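Local coordinates for antigen 43 (Escherichia coli, PDB 4KH3), which mediates bacterial self-association, acting as an autotransporter adhesin whose Velcro-like contacts between cells drive clumping, at residues 452-457 and 471-476. Sequence-based numbering, arbitrary orientation.
Sequences LTVSNT and LTLNDS
Val454 and Ser476, with Leu452 close behind, carry much of the contact between two successive rungs of a right-handed parallel beta-helix, the fold expected of this pectate-lyase-like autotransporter stalk. In such a helix equivalent positions of successive coils stack in register, and like side chains tend to meet. The axes of 452-455 and 471-474 run nearly parallel, within strands 451-455 and 469-474, which are flanked by strands 431-434 and 488-493. Leu452 and Val454 line up with Leu471 and Leu473 on the buried face, whereas Thr453 and Ser455 pair with Thr472 and Asn474 on the partly exposed one. Val454 turns both its N-H and its C=O to the same neighbour, reaching the residues before and after Leu473: its N donates to Thr472 O (2.7 Å) in a nearly straight bond, and its O accepts from Asn474 N. Its side chain lies alongside that of Leu473, whose CD2 sits 3.7 Å from Val454 CB. With CG1 anti to the backbone N (chi1 178°), that methyl packs against Ser476 OG at 3.6 Å.

Leu452 and Leu471 share one rotamer and run side by side in the same direction, stacked leucines in which Leu471 CD1 meets Leu452 CG at 3.7 Å. Val444 of strand 443-446 touches Leu452, and Leu466 of strand 463-466 touches Leu471.

Past the strands, Asn456 and Asp475 both take the left-handed helical (alpha-L) conformation and turn the chain. Here Ser476 fills the corner between rungs: its hydroxyl accepts from Thr457 N (3.2 Å) while giving its own proton to Asn474 O at 2.7 Å. That carbonyl therefore has two donors, approaching from opposite faces of its plane: Ser476 OG, well above it, and Asn456 N, 3.0 Å from Asn474 O and tilted 23° from the plane.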
ATOM      1  N   LEU A 452       7.870  35.841 -10.187  1.00 32.26           N
ATOM      2  CA  LEU A 452       6.674  35.819  -9.373  1.00 28.47           C
ATOM      3  C   LEU A 452       5.493  36.002 -10.291  1.00 26.53           C
ATOM      4  O   LEU A 452       5.347  37.042 -10.916  1.00 37.48           O
ATOM      5  CB  LEU A 452       6.698  36.936  -8.331  1.00 26.53           C
ATOM      6  CG  LEU A 452       5.397  37.176  -7.555  1.00 28.38           C
ATOM      7  CD1 LEU A 452       4.898  35.900  -6.907  1.00 28.99           C
ATOM      8  CD2 LEU A 452       5.607  38.250  -6.501  1.00 30.43           C
ATOM      9  N   THR A 453       4.662  34.976 -10.392  1.00 30.97           N
ATOM     10  CA  THR A 453       3.432  35.066 -11.158  1.00 28.03           C
ATOM     11  C   THR A 453       2.273  35.318 -10.213  1.00 34.83           C
ATOM     12  O   THR A 453       2.098  34.604  -9.231  1.00 36.57           O
ATOM     13  CB  THR A 453       3.120  33.753 -11.913  1.00 34.68           C
ATOM     14  OG1 THR A 453       4.196  33.421 -12.799  1.00 33.76           O
ATOM     15  CG2 THR A 453       1.805  33.883 -12.706  1.00 26.32           C
ATOM     16  N   VAL A 454       1.482  36.337 -10.512  1.00 33.86           N
ATOM     17  CA  VAL A 454       0.225  36.546  -9.823  1.00 33.23           C
ATOM     18  C   VAL A 454      -0.884  36.221 -10.816  1.00 36.34           C
ATOM     19  O   VAL A 454      -0.978  36.846 -11.869  1.00 41.13           O
ATOM     20  CB  VAL A 454       0.091  37.997  -9.346  1.00 32.18           C
ATOM     21  CG1 VAL A 454      -1.252  38.217  -8.676  1.00 31.54           C
ATOM     22  CG2 VAL A 454       1.229  38.343  -8.405  1.00 24.88           C
ATOM     23  N   SER A 455      -1.713  35.232 -10.498  1.00 35.66           N
ATOM     24  CA  SER A 455      -2.731  34.783 -11.444  1.00 34.57           C
ATOM     25  C   SER A 455      -4.142  34.750 -10.863  1.00 41.77           C
ATOM     26  O   SER A 455      -4.402  34.054  -9.881  1.00 43.81           O
ATOM     27  CB  SER A 455      -2.369  33.405 -12.004  1.00 35.60           C
ATOM     28  OG  SER A 455      -3.423  32.881 -12.794  1.00 42.65           O
ATOM     29  N   ASN A 456      -5.044  35.503 -11.487  1.00 38.82           N
ATOM     30  CA  ASN A 456      -6.454  35.499 -11.118  1.00 40.34           C
ATOM     31  C   ASN A 456      -6.664  35.841  -9.640  1.00 38.09           C
ATOM     32  O   ASN A 456      -7.373  35.157  -8.916  1.00 40.20           O
ATOM     33  CB  ASN A 456      -7.102  34.161 -11.486  1.00 44.90           C
ATOM     34  CG  ASN A 456      -8.622  34.179 -11.330  1.00 71.21           C
ATOM     35  OD1 ASN A 456      -9.254  35.239 -11.369  1.00 65.25           O
ATOM     36  ND2 ASN A 456      -9.210  33.001 -11.143  1.00 68.81           N
ATOM     37  N   THR A 457      -6.028  36.920  -9.212  1.00 38.48           N
ATOM     38  CA  THR A 457      -6.100  37.383  -7.840  1.00 43.80           C
ATOM     39  C   THR A 457      -6.513  38.851  -7.818  1.00 41.31           C
ATOM     40  O   THR A 457      -6.193  39.607  -8.726  1.00 39.59           O
ATOM     41  CB  THR A 457      -4.720  37.255  -7.165  1.00 39.39           C
ATOM     42  OG1 THR A 457      -4.250  35.908  -7.297  1.00 48.96           O
ATOM     43  CG2 THR A 457      -4.795  37.620  -5.695  1.00 41.10           C
ATOM     44  N   LEU A 471       8.137  39.966 -12.611  1.00 33.10           N
ATOM     45  CA  LEU A 471       6.832  39.935 -11.982  1.00 30.77           C
ATOM     46  C   LEU A 471       5.803  39.851 -13.081  1.00 32.27           C
ATOM     47  O   LEU A 471       5.744  40.722 -13.951  1.00 36.62           O
ATOM     48  CB  LEU A 471       6.602  41.199 -11.153  1.00 33.76           C
ATOM     49  CG  LEU A 471       5.194  41.345 -10.575  1.00 34.86           C
ATOM     50  CD1 LEU A 471       4.866  40.165  -9.673  1.00 32.33           C
ATOM     51  CD2 LEU A 471       5.048  42.653  -9.818  1.00 31.29           C
ATOM     52  N   THR A 472       5.000  38.797 -13.064  1.00 31.27           N
ATOM     53  CA  THR A 472       3.976  38.626 -14.086  1.00 26.20           C
ATOM     54  C   THR A 472       2.605  38.717 -13.451  1.00 33.22           C
ATOM     55  O   THR A 472       2.308  38.018 -12.484  1.00 34.51           O
ATOM     56  CB  THR A 472       4.131  37.289 -14.829  1.00 30.69           C
ATOM     57  OG1 THR A 472       5.336  37.313 -15.605  1.00 38.30           O
ATOM     58  CG2 THR A 472       2.949  37.044 -15.750  1.00 23.96           C
ATOM     59  N   LEU A 473       1.773  39.601 -13.981  1.00 33.75           N
ATOM     60  CA  LEU A 473       0.448  39.793 -13.432  1.00 29.50           C
ATOM     61  C   LEU A 473      -0.566  39.324 -14.455  1.00 35.75           C
ATOM     62  O   LEU A 473      -0.903  40.048 -15.390  1.00 39.13           O
ATOM     63  CB  LEU A 473       0.219  41.261 -13.090  1.00 31.30           C
ATOM     64  CG  LEU A 473       1.269  41.899 -12.189  1.00 29.65           C
ATOM     65  CD1 LEU A 473       0.941  43.363 -11.956  1.00 32.41           C
ATOM     66  CD2 LEU A 473       1.350  41.167 -10.871  1.00 32.48           C
ATOM     67  N   ASN A 474      -1.043  38.099 -14.279  1.00 37.89           N
ATOM     68  CA  ASN A 474      -1.967  37.503 -15.228  1.00 33.63           C
ATOM     69  C   ASN A 474      -3.389  37.496 -14.676  1.00 40.73           C
ATOM     70  O   ASN A 474      -3.599  37.177 -13.500  1.00 32.79           O
ATOM     71  CB  ASN A 474      -1.498  36.090 -15.589  1.00 31.67           C
ATOM     72  CG  ASN A 474      -2.441  35.391 -16.538  1.00 40.33           C
ATOM     73  OD1 ASN A 474      -2.593  35.791 -17.692  1.00 44.73           O
ATOM     74  ND2 ASN A 474      -3.078  34.330 -16.058  1.00 42.44           N
ATOM     75  N   ASP A 475      -4.348  37.880 -15.524  1.00 36.86           N
ATOM     76  CA  ASP A 475      -5.773  37.908 -15.171  1.00 37.55           C
ATOM     77  C   ASP A 475      -6.076  38.445 -13.765  1.00 34.50           C
ATOM     78  O   ASP A 475      -6.955  37.927 -13.077  1.00 36.47           O
ATOM     79  CB  ASP A 475      -6.384  36.511 -15.329  1.00 31.45           C
ATOM     80  CG  ASP A 475      -6.397  36.034 -16.770  1.00 41.74           C
ATOM     81  OD1 ASP A 475      -6.364  36.886 -17.682  1.00 41.53           O
ATOM     82  OD2 ASP A 475      -6.453  34.804 -16.997  1.00 39.93           O
ATOM     83  N   SER A 476      -5.347  39.471 -13.339  1.00 36.62           N
ATOM     84  CA  SER A 476      -5.491  39.988 -11.975  1.00 34.85           C
ATOM     85  C   SER A 476      -5.893  41.459 -11.895  1.00 37.39           C
ATOM     86  O   SER A 476      -5.525  42.268 -12.739  1.00 42.76           O
ATOM     87  CB  SER A 476      -4.194  39.782 -11.192  1.00 33.54           C
ATOM     88  OG  SER A 476      -3.866  38.405 -11.122  1.00 43.44           O
TER